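Long-range contacts in PnpC (Pseudomonas putida, PDB 3N9T), which probably catalyses the intradiol ring cleavage of hydroxyquinol with molecular oxygen, using a ferric ion bound by the protein: residues A[154-159]-A[190-195]; A[123-128]-A[166-171]; A[216-221]-A[232-237]. One frame throughout, in Å; residues are numbered along the deposited sequence.

In the fold
All three contacts belong to the catalytic domain of the intradiol dioxygenase fold. Contact 3 is buried and pairs two strands of the central sheet, whereas contact 1 is partly buried and contact 2 lies at the surface, its centre about 21 Å from that of the chain. Contacts 1 and 3 share the iron and the water bound to it, and their strands 194-195 and 214-224 are neighbours in the sheet. Contact 1 has no direct hydrogen bond between its segments, contact 2 depends on one asparagine amide, and contact 3 has an antiparallel ladder of five backbone hydrogen bonds. Contact 2 meets contact 1 through Gln-167 and Val-128, but leaves about 9 Å between its nearest atoms and contact 3.

Contact 1 of 3, residues A[154-159]-A[190-195]; sequences TADNGM and VPVCYP. With FE (Fe (III) ion), chain D.
The phenol ring of Tyr-194 has the methyl CG2 of Thr-154 over one face, a CH-pi contact 3.7 Å from methyl to ring centroid. The methyl is displaced toward the rim, above CD1 and CE1. At the ring edge, in plane, lie the carbonyl O of Val-192 and the ferric ion, which OH of Tyr-194 binds at 2.2 Å. Thr-154 presents its methyl because CG2 is anti to the carbonyl carbon. CG of Tyr-194 sits between backbone N and carbonyl carbon (chi1 60°), and its CB rests 3.6 Å from CA of Gly-158, where a side chain on the glycine would collide with it. A serine in place of Thr-154 would remove CG2 and with it the CH-pi contact, and would probably leave that face of the iron-binding ring less closely packed. Farther along, CG2 of Val-192 meets the carbonyl O of Asp-156 at 3.5 Å. Water 1 donates to O of Val-190 and, at 3.3 Å, to OD1 of Asp-156, bridging segments that share no direct hydrogen bond. The type I turn from Ala-155 to Gly-158 overlaps an Asx turn, in which OD1 of Asn-157 accepts from N of Met-159. Tyr-160, His-218 and His-220 supply the other protein ligands of the iron. The turn belongs to the loop between strands 148-152 and 173-177, while Tyr-194 lies on short strand 194-195, paired antiparallel with strand 214-224.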
loop_
_atom_site.group_PDB
_atom_site.type_symbol
_atom_site.label_atom_id
_atom_site.label_comp_id
_atom_site.label_asym_id
_atom_site.label_seq_id
_atom_site.Cartn_x
_atom_site.Cartn_y
_atom_site.Cartn_z
ATOM N N THR A 154 -10.278 13.609 -24.917
ATOM C CA THR A 154 -11.402 14.243 -24.197
ATOM C C THR A 154 -12.061 15.268 -25.059
ATOM O O THR A 154 -11.468 15.756 -26.028
ATOM C CB THR A 154 -10.965 15.030 -22.960
ATOM O OG1 THR A 154 -9.873 15.875 -23.327
ATOM C CG2 THR A 154 -10.576 14.135 -21.845
ATOM N N ALA A 155 -13.313 15.599 -24.714
ATOM C CA ALA A 155 -13.974 16.745 -25.342
ATOM C C ALA A 155 -13.454 18.038 -24.667
ATOM O O ALA A 155 -12.625 17.949 -23.740
ATOM C CB ALA A 155 -15.477 16.608 -25.164
ATOM N N ASP A 156 -13.915 19.205 -25.135
ATOM C CA ASP A 156 -13.738 20.499 -24.419
ATOM C C ASP A 156 -14.066 20.404 -22.915
ATOM O O ASP A 156 -13.240 20.821 -22.094
ATOM C CB ASP A 156 -14.539 21.635 -25.080
ATOM C CG ASP A 156 -13.800 22.290 -26.303
ATOM O OD1 ASP A 156 -12.647 21.864 -26.655
ATOM O OD2 ASP A 156 -14.400 23.240 -26.917
ATOM N N ASN A 157 -15.202 19.808 -22.543
ATOM C CA ASN A 157 -15.488 19.552 -21.120
ATOM C C ASN A 157 -14.447 18.678 -20.342
ATOM O O ASN A 157 -14.620 18.392 -19.157
ATOM C CB ASN A 157 -16.944 19.043 -20.916
ATOM C CG ASN A 157 -17.130 17.572 -21.307
ATOM O OD1 ASN A 157 -16.212 16.943 -21.825
ATOM N ND2 ASN A 157 -18.328 17.018 -21.063
ATOM N N GLY A 158 -13.345 18.271 -20.970
ATOM C CA GLY A 158 -12.383 17.441 -20.228
ATOM C C GLY A 158 -12.943 16.070 -19.905
ATOM O O GLY A 158 -12.426 15.376 -19.015
ATOM N N MET A 159 -14.012 15.651 -20.614
ATOM C CA MET A 159 -14.499 14.270 -20.468
ATOM C C MET A 159 -14.363 13.442 -21.750
ATOM O O MET A 159 -14.530 13.974 -22.830
ATOM C CB MET A 159 -15.954 14.240 -20.002
ATOM C CG MET A 159 -16.089 14.093 -18.485
ATOM S SD MET A 159 -17.761 14.424 -17.895
ATOM C CE MET A 159 -17.830 16.217 -18.054
ATOM N N VAL A 190 -8.603 20.397 -31.299
ATOM C CA VAL A 190 -7.382 20.464 -30.555
ATOM C C VAL A 190 -7.681 19.893 -29.168
ATOM O O VAL A 190 -8.639 20.286 -28.523
ATOM C CB VAL A 190 -6.809 21.883 -30.448
ATOM C CG1 VAL A 190 -5.552 21.861 -29.591
ATOM C CG2 VAL A 190 -6.533 22.471 -31.818
ATOM N N PRO A 191 -6.901 18.898 -28.730
ATOM C CA PRO A 191 -7.162 18.346 -27.370
ATOM C C PRO A 191 -6.973 19.446 -26.299
ATOM O O PRO A 191 -6.137 20.346 -26.485
ATOM C CB PRO A 191 -6.118 17.253 -27.233
ATOM C CG PRO A 191 -5.768 16.879 -28.661
ATOM C CD PRO A 191 -5.816 18.213 -29.419
ATOM N N VAL A 192 -7.734 19.377 -25.220
ATOM C CA VAL A 192 -7.571 20.302 -24.079
ATOM C C VAL A 192 -7.117 19.554 -22.793
ATOM O O VAL A 192 -7.398 18.358 -22.603
ATOM C CB VAL A 192 -8.864 21.152 -23.831
ATOM C CG1 VAL A 192 -9.419 21.761 -25.188
ATOM C CG2 VAL A 192 -9.973 20.288 -23.267
ATOM N N CYS A 193 -6.348 20.257 -21.938
ATOM C CA CYS A 193 -5.927 19.706 -20.622
ATOM C C CYS A 193 -7.167 19.468 -19.729
ATOM O O CYS A 193 -8.219 20.116 -19.911
ATOM C CB CYS A 193 -4.886 20.629 -19.974
ATOM S SG CYS A 193 -5.426 22.321 -19.738
ATOM N N TYR A 194 -7.081 18.546 -18.786
ATOM C CA TYR A 194 -8.224 18.245 -17.935
ATOM C C TYR A 194 -7.656 17.697 -16.608
ATOM O O TYR A 194 -6.519 17.208 -16.632
ATOM C CB TYR A 194 -9.152 17.227 -18.620
ATOM C CG TYR A 194 -8.490 15.880 -18.934
ATOM C CD1 TYR A 194 -7.946 15.631 -20.188
ATOM C CD2 TYR A 194 -8.468 14.842 -18.004
ATOM C CE1 TYR A 194 -7.386 14.402 -20.514
ATOM C CE2 TYR A 194 -7.884 13.601 -18.311
ATOM C CZ TYR A 194 -7.331 13.373 -19.572
ATOM O OH TYR A 194 -6.746 12.140 -19.960
ATOM N N PRO A 195 -8.391 17.850 -15.457
ATOM C CA PRO A 195 -7.834 17.395 -14.181
ATOM C C PRO A 195 -8.250 15.956 -13.903
ATOM O O PRO A 195 -9.291 15.493 -14.385
ATOM C CB PRO A 195 -8.509 18.337 -13.145
ATOM C CG PRO A 195 -9.960 18.460 -13.723
ATOM C CD PRO A 195 -9.719 18.524 -15.247
HETATM FE FE FE D . -6.164 10.832 -21.576
HETATM O O HOH W 1 -10.326 22.377 -28.899
HETATM O O HOH W 2 -6.145 9.165 -20.261
#

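Contact 2 of 3, residues A[123-128]-A[166-171]; sequences ALTDGV and DQPFGN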
loop_
_atom_site.group_PDB
_atom_site.type_symbol
_atom_site.label_atom_id
_atom_site.label_comp_id
_atom_site.label_asym_id
_atom_site.label_seq_id
_atom_site.Cartn_x
_atom_site.Cartn_y
_atom_site.Cartn_z
ATOM N N ALA A 123 -14.750 14.545 -34.441
ATOM C CA ALA A 123 -15.211 15.527 -33.458
ATOM C C ALA A 123 -16.672 15.821 -33.781
ATOM O O ALA A 123 -16.972 16.516 -34.718
ATOM C CB ALA A 123 -14.413 16.796 -33.504
ATOM N N LEU A 124 -17.556 15.262 -32.990
ATOM C CA LEU A 124 -18.959 15.531 -33.192
ATOM C C LEU A 124 -19.378 16.726 -32.343
ATOM O O LEU A 124 -20.466 17.247 -32.538
ATOM C CB LEU A 124 -19.786 14.254 -32.922
ATOM C CG LEU A 124 -19.208 12.978 -33.579
ATOM C CD1 LEU A 124 -20.124 11.841 -33.359
ATOM C CD2 LEU A 124 -18.914 13.130 -35.066
ATOM N N THR A 125 -18.512 17.187 -31.435
ATOM C CA THR A 125 -18.806 18.352 -30.572
ATOM C C THR A 125 -17.984 19.607 -30.949
ATOM O O THR A 125 -17.178 19.576 -31.872
ATOM C CB THR A 125 -18.643 18.001 -29.075
ATOM O OG1 THR A 125 -17.321 17.506 -28.819
ATOM C CG2 THR A 125 -19.654 16.914 -28.670
ATOM N N ASP A 126 -18.228 20.705 -30.238
ATOM C CA ASP A 126 -17.521 22.007 -30.391
ATOM C C ASP A 126 -16.037 21.917 -30.085
ATOM O O ASP A 126 -15.665 21.297 -29.087
ATOM C CB ASP A 126 -18.031 23.013 -29.314
ATOM C CG ASP A 126 -19.396 23.599 -29.626
ATOM O OD1 ASP A 126 -19.955 23.299 -30.723
ATOM O OD2 ASP A 126 -19.900 24.381 -28.752
ATOM N N GLY A 127 -15.200 22.627 -30.834
ATOM C CA GLY A 127 -13.797 22.723 -30.398
ATOM C C GLY A 127 -13.073 23.438 -31.504
ATOM O O GLY A 127 -13.687 23.817 -32.463
ATOM N N VAL A 128 -11.770 23.617 -31.363
ATOM C CA VAL A 128 -10.969 24.235 -32.396
ATOM C C VAL A 128 -10.533 23.104 -33.404
ATOM O O VAL A 128 -9.837 22.156 -33.015
ATOM C CB VAL A 128 -9.684 24.879 -31.798
ATOM C CG1 VAL A 128 -8.781 25.413 -32.935
ATOM C CG2 VAL A 128 -10.036 25.988 -30.697
ATOM N N ASP A 166 -23.335 11.514 -21.818
ATOM C CA ASP A 166 -24.103 12.514 -22.591
ATOM C C ASP A 166 -23.554 12.859 -24.022
ATOM O O ASP A 166 -24.306 13.286 -24.878
ATOM C CB ASP A 166 -24.385 13.747 -21.698
ATOM C CG ASP A 166 -24.603 15.047 -22.479
ATOM O OD1 ASP A 166 -23.706 15.470 -23.270
ATOM O OD2 ASP A 166 -25.675 15.674 -22.255
ATOM N N GLN A 167 -22.260 12.639 -24.304
ATOM C CA GLN A 167 -21.727 12.881 -25.677
ATOM C C GLN A 167 -22.221 11.800 -26.655
ATOM O O GLN A 167 -22.447 10.655 -26.227
ATOM C CB GLN A 167 -20.197 12.832 -25.685
ATOM C CG GLN A 167 -19.452 14.009 -25.032
ATOM C CD GLN A 167 -17.972 13.654 -24.838
ATOM O OE1 GLN A 167 -17.393 12.959 -25.668
ATOM N NE2 GLN A 167 -17.377 14.081 -23.718
ATOM N N PRO A 168 -22.321 12.140 -27.947
ATOM C CA PRO A 168 -22.687 11.176 -29.021
ATOM C C PRO A 168 -21.773 9.944 -29.021
ATOM O O PRO A 168 -20.567 10.068 -28.728
ATOM C CB PRO A 168 -22.489 11.977 -30.319
ATOM C CG PRO A 168 -22.458 13.381 -29.952
ATOM C CD PRO A 168 -22.136 13.510 -28.461
ATOM N N PHE A 169 -22.352 8.768 -29.306
ATOM C CA PHE A 169 -21.585 7.554 -29.561
ATOM C C PHE A 169 -20.440 7.831 -30.548
ATOM O O PHE A 169 -20.635 8.428 -31.589
ATOM C CB PHE A 169 -22.472 6.428 -30.143
ATOM C CG PHE A 169 -21.714 5.190 -30.481
ATOM C CD1 PHE A 169 -21.550 4.179 -29.541
ATOM C CD2 PHE A 169 -21.151 5.031 -31.750
ATOM C CE1 PHE A 169 -20.831 3.019 -29.839
ATOM C CE2 PHE A 169 -20.420 3.892 -32.064
ATOM C CZ PHE A 169 -20.259 2.871 -31.103
ATOM N N GLY A 170 -19.243 7.383 -30.172
ATOM C CA GLY A 170 -18.043 7.484 -31.043
ATOM C C GLY A 170 -17.399 8.858 -31.071
ATOM O O GLY A 170 -16.409 9.039 -31.721
ATOM N N ASN A 171 -17.919 9.817 -30.312
ATOM C CA ASN A 171 -17.353 11.132 -30.366
ATOM C C ASN A 171 -15.876 11.081 -29.970
ATOM O O ASN A 171 -15.528 10.497 -28.964
ATOM C CB ASN A 171 -18.050 12.027 -29.375
ATOM C CG ASN A 171 -17.627 13.454 -29.506
ATOM O OD1 ASN A 171 -17.526 13.999 -30.605
ATOM N ND2 ASN A 171 -17.443 14.101 -28.359
#
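A type II beta turn from Pro-168 to Asn-171, closed by N of Asn-171 bonding to O of Pro-168, meets the loop that leads into strand 129-138. This surface contact of the catalytic domain joins two connecting segments without sheet pairing. Its main hydrogen bond runs from N of Leu-124 to OD1 of Asn-171 (2.7 Å), the donor standing nearly along the C=O axis with an N-H...O angle of 149°. CG of Asn-171 is anti to its backbone N (chi1 -173°), which carries the amide across to the loop. The other end of that amide serves two acceptors: ND2 of Asn-171 makes a weak bond to OG1 of Thr-125 at 3.4 Å and a stronger one, 2.9 Å, to OE1 of Gln-167, which lies close to the amide plane. These bonds at both ends probably fix the flip of the amide. Gln-167 in turn gives NE2 to O of Met-159 and to Asp-164, tying the turn back to an earlier part of the same loop, next to the iron ligand Tyr-160.

Apolar contacts flank the polar ones. Leu-124 and Pro-168 run past each other in opposite directions, with CD1 of the leucine 3.9 Å from CB of the proline. The methyl of Thr-125 is anti to its carbonyl carbon and faces the amide, CG2 lying 3.6 Å from ND2 of Asn-171.

Contact 3 of 3, residues A[216-221]-A[232-237]; sequences PAHLHF and VTHLFN. With FE (Fe (III) ion), chain D.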
loop_
_atom_site.group_PDB
_atom_site.type_symbol
_atom_site.label_atom_id
_atom_site.label_comp_id
_atom_site.label_asym_id
_atom_site.label_seq_id
_atom_site.Cartn_x
_atom_site.Cartn_y
_atom_site.Cartn_z
ATOM N N PRO A 216 -1.583 17.536 -19.009
ATOM C CA PRO A 216 -1.492 18.271 -20.281
ATOM C C PRO A 216 -2.358 17.652 -21.372
ATOM O O PRO A 216 -2.573 16.441 -21.383
ATOM C CB PRO A 216 -0.024 18.133 -20.693
ATOM C CG PRO A 216 0.496 16.960 -19.907
ATOM C CD PRO A 216 -0.348 16.776 -18.694
ATOM N N ALA A 217 -2.808 18.497 -22.306
ATOM C CA ALA A 217 -3.614 18.060 -23.457
ATOM C C ALA A 217 -2.936 16.950 -24.261
ATOM O O ALA A 217 -1.730 16.982 -24.484
ATOM C CB ALA A 217 -3.957 19.289 -24.353
ATOM N N HIS A 218 -3.696 15.916 -24.615
ATOM C CA HIS A 218 -3.121 14.808 -25.373
ATOM C C HIS A 218 -4.109 14.078 -26.217
ATOM O O HIS A 218 -5.306 14.092 -25.922
ATOM C CB HIS A 218 -2.460 13.775 -24.458
ATOM C CG HIS A 218 -3.365 13.248 -23.371
ATOM N ND1 HIS A 218 -3.559 13.911 -22.184
ATOM C CD2 HIS A 218 -4.100 12.107 -23.289
ATOM C CE1 HIS A 218 -4.399 13.208 -21.424
ATOM N NE2 HIS A 218 -4.750 12.113 -22.074
ATOM N N LEU A 219 -3.554 13.299 -27.161
ATOM C CA LEU A 219 -4.357 12.391 -27.966
ATOM C C LEU A 219 -3.790 10.982 -27.695
ATOM O O LEU A 219 -2.565 10.812 -27.731
ATOM C CB LEU A 219 -4.236 12.798 -29.455
ATOM C CG LEU A 219 -4.985 11.986 -30.543
ATOM C CD1 LEU A 219 -6.537 11.851 -30.259
ATOM C CD2 LEU A 219 -4.750 12.639 -31.911
ATOM N N HIS A 220 -4.671 10.006 -27.417
ATOM C CA HIS A 220 -4.248 8.621 -27.097
ATOM C C HIS A 220 -4.162 7.861 -28.381
ATOM O O HIS A 220 -4.992 8.059 -29.239
ATOM C CB HIS A 220 -5.266 7.902 -26.216
ATOM C CG HIS A 220 -5.363 8.436 -24.802
ATOM N ND1 HIS A 220 -4.516 8.018 -23.795
ATOM C CD2 HIS A 220 -6.205 9.347 -24.234
ATOM C CE1 HIS A 220 -4.831 8.643 -22.665
ATOM N NE2 HIS A 220 -5.847 9.464 -22.901
ATOM N N PHE A 221 -3.091 7.085 -28.572
ATOM C CA PHE A 221 -2.986 6.147 -29.728
ATOM C C PHE A 221 -2.703 4.703 -29.269
ATOM O O PHE A 221 -1.800 4.479 -28.407
ATOM C CB PHE A 221 -1.821 6.513 -30.633
ATOM C CG PHE A 221 -2.053 7.728 -31.477
ATOM C CD1 PHE A 221 -1.962 9.012 -30.895
ATOM C CD2 PHE A 221 -2.393 7.603 -32.837
ATOM C CE1 PHE A 221 -2.180 10.147 -31.665
ATOM C CE2 PHE A 221 -2.586 8.767 -33.640
ATOM C CZ PHE A 221 -2.516 10.035 -33.033
ATOM N N VAL A 232 1.100 1.502 -27.591
ATOM C CA VAL A 232 0.112 2.314 -26.887
ATOM C C VAL A 232 0.888 3.525 -26.392
ATOM O O VAL A 232 1.918 3.349 -25.684
ATOM C CB VAL A 232 -0.392 1.574 -25.630
ATOM C CG1 VAL A 232 -1.201 2.532 -24.686
ATOM C CG2 VAL A 232 -1.267 0.394 -26.058
ATOM N N THR A 233 0.468 4.737 -26.764
ATOM C CA THR A 233 1.261 5.922 -26.391
ATOM C C THR A 233 0.301 7.109 -26.329
ATOM O O THR A 233 -0.915 6.895 -26.448
ATOM C CB THR A 233 2.476 6.123 -27.341
ATOM O OG1 THR A 233 3.378 7.076 -26.754
ATOM C CG2 THR A 233 2.030 6.567 -28.780
ATOM N N HIS A 234 0.822 8.323 -26.099
ATOM C CA HIS A 234 0.005 9.596 -26.093
ATOM C C HIS A 234 0.834 10.538 -26.987
ATOM O O HIS A 234 2.084 10.414 -27.003
ATOM C CB HIS A 234 0.059 10.313 -24.721
ATOM C CG HIS A 234 -0.597 9.620 -23.576
ATOM N ND1 HIS A 234 -1.210 10.312 -22.558
ATOM C CD2 HIS A 234 -0.671 8.320 -23.240
ATOM C CE1 HIS A 234 -1.642 9.458 -21.653
ATOM N NE2 HIS A 234 -1.312 8.250 -22.047
ATOM N N LEU A 235 0.182 11.472 -27.708
ATOM C CA LEU A 235 0.884 12.641 -28.346
ATOM C C LEU A 235 0.426 13.845 -27.556
ATOM O O LEU A 235 -0.805 14.072 -27.379
ATOM C CB LEU A 235 0.438 12.833 -29.815
ATOM C CG LEU A 235 0.994 11.735 -30.743
ATOM C CD1 LEU A 235 0.810 12.231 -32.218
ATOM C CD2 LEU A 235 2.547 11.414 -30.441
ATOM N N PHE A 236 1.358 14.585 -26.990
ATOM C CA PHE A 236 0.977 15.695 -26.098
ATOM C C PHE A 236 1.158 16.998 -26.853
ATOM O O PHE A 236 2.184 17.136 -27.524
ATOM C CB PHE A 236 1.925 15.765 -24.891
ATOM C CG PHE A 236 1.802 14.576 -23.953
ATOM C CD1 PHE A 236 0.867 14.606 -22.944
ATOM C CD2 PHE A 236 2.591 13.428 -24.128
ATOM C CE1 PHE A 236 0.719 13.526 -22.078
ATOM C CE2 PHE A 236 2.427 12.350 -23.272
ATOM C CZ PHE A 236 1.492 12.422 -22.250
ATOM N N ASN A 237 0.236 17.971 -26.672
ATOM C CA ASN A 237 0.385 19.296 -27.317
ATOM C C ASN A 237 1.661 19.993 -26.810
ATOM O O ASN A 237 1.821 20.238 -25.619
ATOM C CB ASN A 237 -0.801 20.264 -27.061
ATOM C CG ASN A 237 -2.187 19.648 -27.372
ATOM O OD1 ASN A 237 -2.356 18.422 -27.431
ATOM N ND2 ASN A 237 -3.194 20.508 -27.469
HETATM FE FE FE D . -6.164 10.832 -21.576
HETATM O O HOH W 2 -6.145 9.165 -20.261
#
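Strands 214-224 and 231-237 form a beta hairpin at the heart of the catalytic domain, and its first strand carries both iron-binding histidines. Leu-219 with Leu-235 and Phe-221 with Thr-233 are hydrogen-bonded antiparallel pairs. His-218 with Phe-236 and His-220 with His-234 are non-hydrogen-bonded pairs whose rings cluster on the iron-facing side. The two metal ligands use different rotamers: CG of His-218 takes the crowded place between backbone N and carbonyl carbon (chi1 54°), whereas CG of His-220 is anti to the carbonyl carbon (chi1 -69°). Both NE2 atoms thereby converge on the ferric ion, at 2.0 Å from His-218 and 1.9 Å from His-220. Tyr-160 and Tyr-194 complete the protein ligands. His-234, also with CG anti to the carbonyl carbon, lies alongside both. It offers a face to the edge of His-220 in an edge-to-face pair, CE1 of His-220 being 3.4 Å from CE1 of His-234, and its ND1 lies over a face of the His-218 ring. Trp-152 stacks on His-220. On the opposite side of the sheet, Phe-221 sets CE1 3.7 Å from CG of Leu-235, beside Phe-285. The rotation of the His-218 ring is held from both nitrogens: NE2 by the iron and ND1 by a hydrogen bond to O of Pro-216 at 2.8 Å, in the ring plane and nearly straight, with an N-H...O angle of 173°.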